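Local coordinates for protein NADPH-flavin oxidoreductase (Helicobacter pylori, PDB 2H0U) that binds flavin mononucleotide as its cofactor and, like other nitroreductase-family enzymes, probably transfers electrons from NADPH to flavins or nitrogen-containing substrates, at residues A85-T90 and L134-S139; I82-R86 and T142-M146; Y166-E172 and G187-M191. Residue numbers count along the deposited sequence, not the author numbering.

In the fold
The three contacts are built around neighbouring antiparallel strands 79-86 and 186-195 of the sheet in this nitroreductase-family protein. Interactions 1 and 2 share strand 79-86 and helix 131-155; their segments overlap at Ala-85 and Arg-86, Ala-85 touching the helix in both, and their centres are about 10 Å apart. Interaction 3 comes later in the chain, where helix 168-178 packs on strand 186-195; its centre lies about 14 Å from that of interaction 1 and 12 Å from that of interaction 2. Ser-189 ties the three together: its hydroxyl bonds Ser-139 and Thr-142, its backbone Tyr-83. FMN lies close to helix 131-155 and strand 186-195, and the second subunit touches all three contacts.

Interaction 1: A85-T90 and L134-S139; sequences ARKGVT and LFDWAS
The end of a sheet strand and the turn after it pack here against a helix of the nitroreductase fold: the last residues of strand 79-86 and those following run along the early part of helix 131-155, close to the second subunit. The two segments run in opposite directions, with CA pairs Ala-85 to Ser-139 at 5.2 Å, Lys-87 to Phe-135 at 5.0 Å and Gly-88 to Leu-134 at 6.0 Å. At Ala-85 the closeness suits a methyl side chain: CB points at the helix, 4.0 Å from Ala-138 CB and 3.7 Å from Ser-139 N. Lys-87 CB points sideways, and the Phe-135 ring swings in with chi1 t, its edge meeting the strand where CE1 lies 3.4 Å from Ala-85 O. Lys-87 CG sits 3.9 Å from Phe-135 CD1; the Lys-87 amine goes on to Thr-183 O. At Gly-88 the backbone turns with positive phi (62/45), a conformation that favours glycine, and Val-89 is the centre of an inverse gamma turn. Beyond it, Thr-90 CG2 meets Leu-134 CD1 at 3.5 Å, the Thr-90 hydroxyl being bound to Asp-92. Trp-137, also t, reaches back so that CZ3 lies 4.0 Å from Val-89 CG1; its NE1 donates to Glu-164 of the second subunit, and its side chain is about 6 Å from a bound FMN, between nearest atoms. Polar linkage between the segments passes through water 1, which accepts from Val-89 N at 3.1 Å, donates to Arg-86 O at 2.8 Å, and gives a weak bond to Leu-134 O at 2.9 Å.

Interaction 2: I82-R86 and T142-M146; sequences IYLAR and TYIQM
Strand 82-86 passes under helix 142-146 with axes 9.3 Å apart at their closest and nearly opposed in direction, at 152°; Ala-85 and Thr-142 are the CA pair in register, 6.6 Å apart. The extended chain begins the contact at Tyr-83, which points at the helix with chi1 m (chi2 -97°) and lays its ring beneath it. The CB of Met-146, a selenomethionine with chi1 t, rests over a ring face 3.8 Å from the Tyr-83 centroid and 21° off the normal, a CH-pi contact; its SE lies obliquely at 5.0 Å from that centroid, a Met-aromatic contact. A flat ring suits this place because it reaches across from strand to helix and gives Met-146 CB a face to lie on, though its hydroxyl is buried without a partner in the model. At the ring edge, Gln-145 OE1 comes to 3.5 Å from Tyr-83 CD1, and the Gln-145 amide nitrogen bonds Gly-37 O. Leu-84 then points away, but its carbonyl takes part: Leu-84 O is 3.5 Å from Thr-142 CG2, and water 2 donates both to Leu-84 O at 3.1 Å and to Gln-145 OE1 at 2.8 Å, joining strand backbone to helix side chain. Ala-85, small enough for the close approach, sets CB 3.9 Å from Thr-142 CG2. The hydroxyl of Thr-142, chi1 p, bonds Ser-139 O and Ser-189. All the touching residues are buried, and Tyr-143, next along the helix, lines the FMN pocket: this is the helix-on-sheet core of the nitroreductase fold, bordering the flavin site.

Interaction 3: Y166-E172 and G187-M191; sequences YDQEKVE and GVSVM
A helix carboxylate bonds directly to strand backbone here: Glu-172 OE2 accepts from Val-188 N at 2.7 Å and lies 3.3 Å from Gly-187 CA, where the lack of a side chain leaves it room. Helix 168-172 crosses strand 187-191 at 123°, axes 8.8 Å apart, with Glu-172 and Val-188 CA atoms at 6.6 Å. Asp-167, as N-cap, accepts from Lys-170 N at OD1, 3.1 Å. Val-171 CG1 packs 4.1 Å from Val-188 CG2 and 3.6 Å from CE of Met-191, a selenomethionine. That CE makes a CH-pi contact over the Tyr-166 ring (chi1 p), 3.5 Å from its centroid, 8° off the normal; Met-191 SE, 4.3 Å from the Tyr-166 centroid, adds a Met-aromatic contact. Water 3 joins Tyr-166 OH (2.7 Å) to Val-188 O (2.8 Å). Ser-189 and Val-190 point away, both opposite Tyr-83 in a classic beta bulge. Val-190's side chain is about 4 Å from a bound FMN, between nearest atoms: a bulged strand bordering the flavin site of a nitroreductase fold.

Interaction 1: A85-T90 and L134-S139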
# COMPACT_ATOMS: atom_id res chain seq x y z
N ALA A 85 1.32 -11.31 -5.75
CA ALA A 85 0.68 -10.42 -6.72
C ALA A 85 0.70 -11.13 -8.08
O ALA A 85 1.64 -11.90 -8.41
CB ALA A 85 1.42 -9.11 -6.77
N ARG A 86 -0.39 -10.97 -8.83
CA ARG A 86 -0.46 -11.63 -10.13
C ARG A 86 0.37 -10.91 -11.20
O ARG A 86 0.50 -9.67 -11.21
CB ARG A 86 -1.91 -11.73 -10.58
CG ARG A 86 -2.68 -12.83 -9.86
CD ARG A 86 -4.08 -12.96 -10.41
NE ARG A 86 -4.85 -13.95 -9.66
CZ ARG A 86 -4.90 -15.24 -9.95
NH1 ARG A 86 -4.19 -15.72 -10.96
NH2 ARG A 86 -5.64 -16.07 -9.20
N LYS A 87 0.91 -11.71 -12.10
CA LYS A 87 1.67 -11.25 -13.24
C LYS A 87 0.77 -11.12 -14.45
O LYS A 87 -0.17 -11.91 -14.60
CB LYS A 87 2.73 -12.31 -13.55
CG LYS A 87 3.78 -12.40 -12.47
CD LYS A 87 4.84 -13.36 -12.82
CE LYS A 87 5.98 -13.19 -11.81
NZ LYS A 87 7.04 -14.22 -11.98
N GLY A 88 1.12 -10.18 -15.32
CA GLY A 88 0.52 -10.02 -16.66
C GLY A 88 -0.97 -9.73 -16.59
O GLY A 88 -1.75 -10.28 -17.35
N VAL A 89 -1.35 -8.82 -15.70
CA VAL A 89 -2.78 -8.55 -15.45
C VAL A 89 -3.15 -7.40 -16.40
O VAL A 89 -3.08 -6.22 -16.03
CB VAL A 89 -3.04 -8.19 -13.98
CG1 VAL A 89 -4.49 -7.80 -13.77
CG2 VAL A 89 -2.72 -9.39 -13.06
N THR A 90 -3.46 -7.79 -17.63
CA THR A 90 -3.65 -6.86 -18.75
C THR A 90 -5.09 -6.95 -19.25
O THR A 90 -5.77 -7.91 -18.92
CB THR A 90 -2.71 -7.16 -19.94
OG1 THR A 90 -2.90 -8.50 -20.41
CG2 THR A 90 -1.24 -6.92 -19.57
N LEU A 134 4.13 -4.27 -14.95
CA LEU A 134 2.78 -4.84 -14.69
C LEU A 134 2.76 -5.53 -13.35
O LEU A 134 1.79 -5.41 -12.59
CB LEU A 134 2.41 -5.88 -15.79
CG LEU A 134 1.89 -5.24 -17.10
CD1 LEU A 134 1.95 -6.28 -18.21
CD2 LEU A 134 0.48 -4.62 -16.97
N PHE A 135 3.78 -6.33 -13.09
CA PHE A 135 3.89 -7.02 -11.79
C PHE A 135 3.97 -6.02 -10.62
O PHE A 135 3.24 -6.17 -9.61
CB PHE A 135 5.08 -7.96 -11.74
CG PHE A 135 5.26 -8.53 -10.39
CD1 PHE A 135 4.40 -9.53 -9.96
CD2 PHE A 135 6.14 -7.96 -9.50
CE1 PHE A 135 4.51 -10.03 -8.64
CE2 PHE A 135 6.26 -8.46 -8.20
CZ PHE A 135 5.44 -9.49 -7.78
N ASP A 136 4.81 -4.99 -10.75
CA ASP A 136 4.92 -4.02 -9.65
C ASP A 136 3.64 -3.23 -9.43
O ASP A 136 3.36 -2.82 -8.31
CB ASP A 136 6.10 -3.08 -9.83
CG ASP A 136 7.42 -3.74 -9.50
OD1 ASP A 136 7.45 -4.72 -8.71
OD2 ASP A 136 8.46 -3.28 -10.02
N TRP A 137 2.88 -2.99 -10.50
CA TRP A 137 1.54 -2.38 -10.38
C TRP A 137 0.57 -3.24 -9.52
O TRP A 137 -0.07 -2.75 -8.59
CB TRP A 137 0.93 -2.09 -11.76
CG TRP A 137 -0.50 -1.62 -11.66
CD1 TRP A 137 -0.95 -0.39 -11.21
CD2 TRP A 137 -1.67 -2.38 -12.02
NE1 TRP A 137 -2.33 -0.36 -11.28
CE2 TRP A 137 -2.79 -1.56 -11.78
CE3 TRP A 137 -1.86 -3.69 -12.52
CZ2 TRP A 137 -4.11 -2.00 -12.02
CZ3 TRP A 137 -3.17 -4.13 -12.77
CH2 TRP A 137 -4.28 -3.26 -12.53
N ALA A 138 0.53 -4.54 -9.78
CA ALA A 138 -0.29 -5.46 -8.97
C ALA A 138 0.25 -5.52 -7.56
O ALA A 138 -0.53 -5.66 -6.58
CB ALA A 138 -0.30 -6.86 -9.60
N SER A 139 1.58 -5.51 -7.44
CA SER A 139 2.23 -5.49 -6.10
C SER A 139 1.84 -4.28 -5.24
O SER A 139 1.58 -4.40 -4.04
CB SER A 139 3.77 -5.56 -6.29
OG SER A 139 4.48 -5.43 -5.04
O HOH W 1 0.28 -7.83 -13.25

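Interaction 2: I82-R86 and T142-M146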
# COMPACT_ATOMS: atom_id res chain seq x y z
N ILE A 82 2.71 -14.40 3.35
CA ILE A 82 3.43 -14.05 2.14
C ILE A 82 2.38 -13.57 1.15
O ILE A 82 1.45 -14.34 0.76
CB ILE A 82 4.20 -15.25 1.54
CG1 ILE A 82 5.23 -15.77 2.59
CG2 ILE A 82 4.87 -14.84 0.20
CD1 ILE A 82 5.92 -17.18 2.25
N TYR A 83 2.49 -12.29 0.77
CA TYR A 83 1.55 -11.68 -0.18
C TYR A 83 2.06 -11.91 -1.59
O TYR A 83 3.17 -11.51 -1.91
CB TYR A 83 1.43 -10.17 0.07
CG TYR A 83 0.88 -9.87 1.44
CD1 TYR A 83 -0.50 -9.60 1.62
CD2 TYR A 83 1.72 -9.85 2.56
CE1 TYR A 83 -1.04 -9.35 2.90
CE2 TYR A 83 1.20 -9.56 3.87
CZ TYR A 83 -0.16 -9.31 4.00
OH TYR A 83 -0.68 -9.06 5.25
N LEU A 84 1.26 -12.58 -2.41
CA LEU A 84 1.56 -12.75 -3.84
C LEU A 84 0.73 -11.76 -4.65
O LEU A 84 -0.39 -11.39 -4.26
CB LEU A 84 1.25 -14.17 -4.31
CG LEU A 84 1.72 -15.38 -3.47
CD1 LEU A 84 1.15 -16.65 -4.16
CD2 LEU A 84 3.26 -15.39 -3.29
N ALA A 85 1.32 -11.31 -5.75
CA ALA A 85 0.68 -10.42 -6.72
C ALA A 85 0.70 -11.13 -8.08
O ALA A 85 1.64 -11.90 -8.41
CB ALA A 85 1.42 -9.11 -6.77
N ARG A 86 -0.39 -10.97 -8.83
CA ARG A 86 -0.46 -11.63 -10.13
C ARG A 86 0.37 -10.91 -11.20
O ARG A 86 0.50 -9.67 -11.21
CB ARG A 86 -1.91 -11.73 -10.58
CG ARG A 86 -2.68 -12.83 -9.86
CD ARG A 86 -4.08 -12.96 -10.41
NE ARG A 86 -4.85 -13.95 -9.66
CZ ARG A 86 -4.90 -15.24 -9.95
NH1 ARG A 86 -4.19 -15.72 -10.96
NH2 ARG A 86 -5.64 -16.07 -9.20
N THR A 142 -1.27 -5.00 -3.42
CA THR A 142 -1.04 -5.83 -2.23
C THR A 142 -0.51 -5.05 -1.04
O THR A 142 -0.68 -5.48 0.10
CB THR A 142 -0.06 -7.03 -2.46
OG1 THR A 142 1.28 -6.57 -2.74
CG2 THR A 142 -0.56 -7.97 -3.55
N TYR A 143 0.12 -3.91 -1.29
CA TYR A 143 0.61 -3.12 -0.13
C TYR A 143 -0.60 -2.52 0.61
O TYR A 143 -0.55 -2.36 1.81
CB TYR A 143 1.62 -2.04 -0.53
CG TYR A 143 3.07 -2.57 -0.62
CD1 TYR A 143 3.38 -3.64 -1.47
CD2 TYR A 143 4.10 -2.02 0.16
CE1 TYR A 143 4.70 -4.17 -1.56
CE2 TYR A 143 5.43 -2.52 0.06
CZ TYR A 143 5.70 -3.60 -0.80
OH TYR A 143 6.94 -4.15 -0.94
N ILE A 144 -1.65 -2.15 -0.14
CA ILE A 144 -2.93 -1.73 0.49
C ILE A 144 -3.48 -2.88 1.34
O ILE A 144 -3.87 -2.71 2.49
CB ILE A 144 -3.99 -1.29 -0.55
CG1 ILE A 144 -3.44 -0.16 -1.40
CG2 ILE A 144 -5.34 -0.90 0.17
CD1 ILE A 144 -4.46 0.21 -2.61
N GLN A 145 -3.52 -4.06 0.75
CA GLN A 145 -4.07 -5.23 1.43
C GLN A 145 -3.30 -5.46 2.73
O GLN A 145 -3.89 -5.69 3.78
CB GLN A 145 -3.90 -6.45 0.50
CG GLN A 145 -4.47 -7.73 1.00
CD GLN A 145 -4.31 -8.85 -0.01
OE1 GLN A 145 -3.22 -9.12 -0.51
NE2 GLN A 145 -5.40 -9.48 -0.33
N MSE A 146 -1.97 -5.44 2.66
CA MSE A 146 -1.13 -5.67 3.86
C MSE A 146 -1.30 -4.54 4.88
O MSE A 146 -1.43 -4.79 6.09
CB MSE A 146 0.36 -5.81 3.44
CG MSE A 146 1.28 -5.81 4.64
SE MSE A 146 3.18 -5.77 4.17
CE MSE A 146 3.30 -3.92 3.51
O HOH W 2 -1.49 -11.09 -1.41

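Interaction 3: Y166-E172 and G187-M191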
# COMPACT_ATOMS: atom_id res chain seq x y z
N TYR A 166 14.10 -10.28 2.31
CA TYR A 166 14.32 -11.65 1.87
C TYR A 166 14.78 -11.56 0.41
O TYR A 166 14.52 -10.56 -0.28
CB TYR A 166 13.03 -12.49 2.00
CG TYR A 166 11.89 -11.87 1.25
CD1 TYR A 166 11.72 -12.12 -0.13
CD2 TYR A 166 11.02 -10.99 1.89
CE1 TYR A 166 10.70 -11.53 -0.84
CE2 TYR A 166 9.96 -10.37 1.19
CZ TYR A 166 9.82 -10.64 -0.16
OH TYR A 166 8.81 -10.02 -0.86
N ASP A 167 15.43 -12.62 -0.06
CA ASP A 167 15.91 -12.69 -1.42
C ASP A 167 14.76 -13.24 -2.26
O ASP A 167 14.37 -14.42 -2.09
CB ASP A 167 17.11 -13.64 -1.39
CG ASP A 167 17.70 -13.89 -2.73
OD1 ASP A 167 16.97 -13.94 -3.73
OD2 ASP A 167 18.94 -14.11 -2.75
N GLN A 168 14.21 -12.40 -3.13
CA GLN A 168 12.97 -12.76 -3.84
C GLN A 168 13.15 -13.95 -4.77
O GLN A 168 12.23 -14.76 -4.95
CB GLN A 168 12.41 -11.58 -4.61
CG GLN A 168 13.14 -11.24 -5.90
CD GLN A 168 12.36 -10.21 -6.69
OE1 GLN A 168 11.88 -9.23 -6.13
NE2 GLN A 168 12.24 -10.42 -8.00
N GLU A 169 14.35 -14.06 -5.34
CA GLU A 169 14.62 -15.18 -6.25
C GLU A 169 14.68 -16.51 -5.50
O GLU A 169 14.05 -17.49 -5.90
CB GLU A 169 15.88 -14.92 -7.08
CG GLU A 169 16.05 -16.01 -8.14
CD GLU A 169 17.21 -15.77 -9.07
OE1 GLU A 169 17.48 -14.58 -9.41
OE2 GLU A 169 17.82 -16.78 -9.48
N LYS A 170 15.41 -16.56 -4.40
CA LYS A 170 15.49 -17.79 -3.63
C LYS A 170 14.15 -18.20 -2.99
O LYS A 170 13.77 -19.39 -2.96
CB LYS A 170 16.56 -17.67 -2.56
CG LYS A 170 17.98 -17.49 -3.13
CD LYS A 170 18.97 -17.39 -1.99
CE LYS A 170 19.80 -18.65 -1.90
NZ LYS A 170 20.66 -18.78 -3.11
N VAL A 171 13.43 -17.21 -2.47
CA VAL A 171 12.10 -17.46 -1.93
C VAL A 171 11.15 -18.01 -2.99
O VAL A 171 10.42 -19.00 -2.73
CB VAL A 171 11.49 -16.20 -1.24
CG1 VAL A 171 9.99 -16.40 -0.93
CG2 VAL A 171 12.28 -15.90 0.02
N GLU A 172 11.13 -17.39 -4.18
CA GLU A 172 10.22 -17.83 -5.22
C GLU A 172 10.63 -19.24 -5.73
O GLU A 172 9.75 -20.09 -5.98
CB GLU A 172 10.16 -16.83 -6.35
CG GLU A 172 9.29 -15.58 -6.04
CD GLU A 172 9.28 -14.59 -7.16
OE1 GLU A 172 10.09 -14.70 -8.09
OE2 GLU A 172 8.48 -13.64 -7.12
N GLY A 187 4.02 -13.63 -8.53
CA GLY A 187 5.34 -13.44 -7.95
C GLY A 187 5.15 -13.09 -6.49
O GLY A 187 4.05 -12.67 -6.07
N VAL A 188 6.19 -13.25 -5.68
CA VAL A 188 6.08 -12.78 -4.29
C VAL A 188 6.17 -11.26 -4.28
O VAL A 188 7.05 -10.67 -4.92
CB VAL A 188 7.19 -13.40 -3.40
CG1 VAL A 188 7.20 -12.78 -1.98
CG2 VAL A 188 7.02 -14.95 -3.31
N SER A 189 5.26 -10.65 -3.52
CA SER A 189 5.16 -9.20 -3.46
C SER A 189 5.81 -8.62 -2.21
O SER A 189 6.69 -7.74 -2.31
CB SER A 189 3.67 -8.76 -3.60
OG SER A 189 3.58 -7.35 -3.39
N VAL A 190 5.41 -9.13 -1.05
CA VAL A 190 5.88 -8.59 0.24
C VAL A 190 5.46 -9.61 1.30
O VAL A 190 4.71 -10.56 0.97
CB VAL A 190 5.32 -7.15 0.50
CG1 VAL A 190 3.76 -7.15 0.64
CG2 VAL A 190 6.06 -6.43 1.65
N MSE A 191 5.99 -9.48 2.51
CA MSE A 191 5.53 -10.34 3.61
C MSE A 191 5.18 -9.49 4.83
O MSE A 191 5.49 -8.31 4.89
CB MSE A 191 6.60 -11.38 3.98
CG MSE A 191 7.14 -12.16 2.80
SE MSE A 191 8.53 -13.39 3.45
CE MSE A 191 9.07 -14.06 1.68
O HOH W 3 9.42 -10.14 -3.46
O HOH W 4 9.53 -7.27 -1.24
O HOH W 5 9.35 -8.66 -6.41
O HOH W 6 8.50 -11.06 -7.33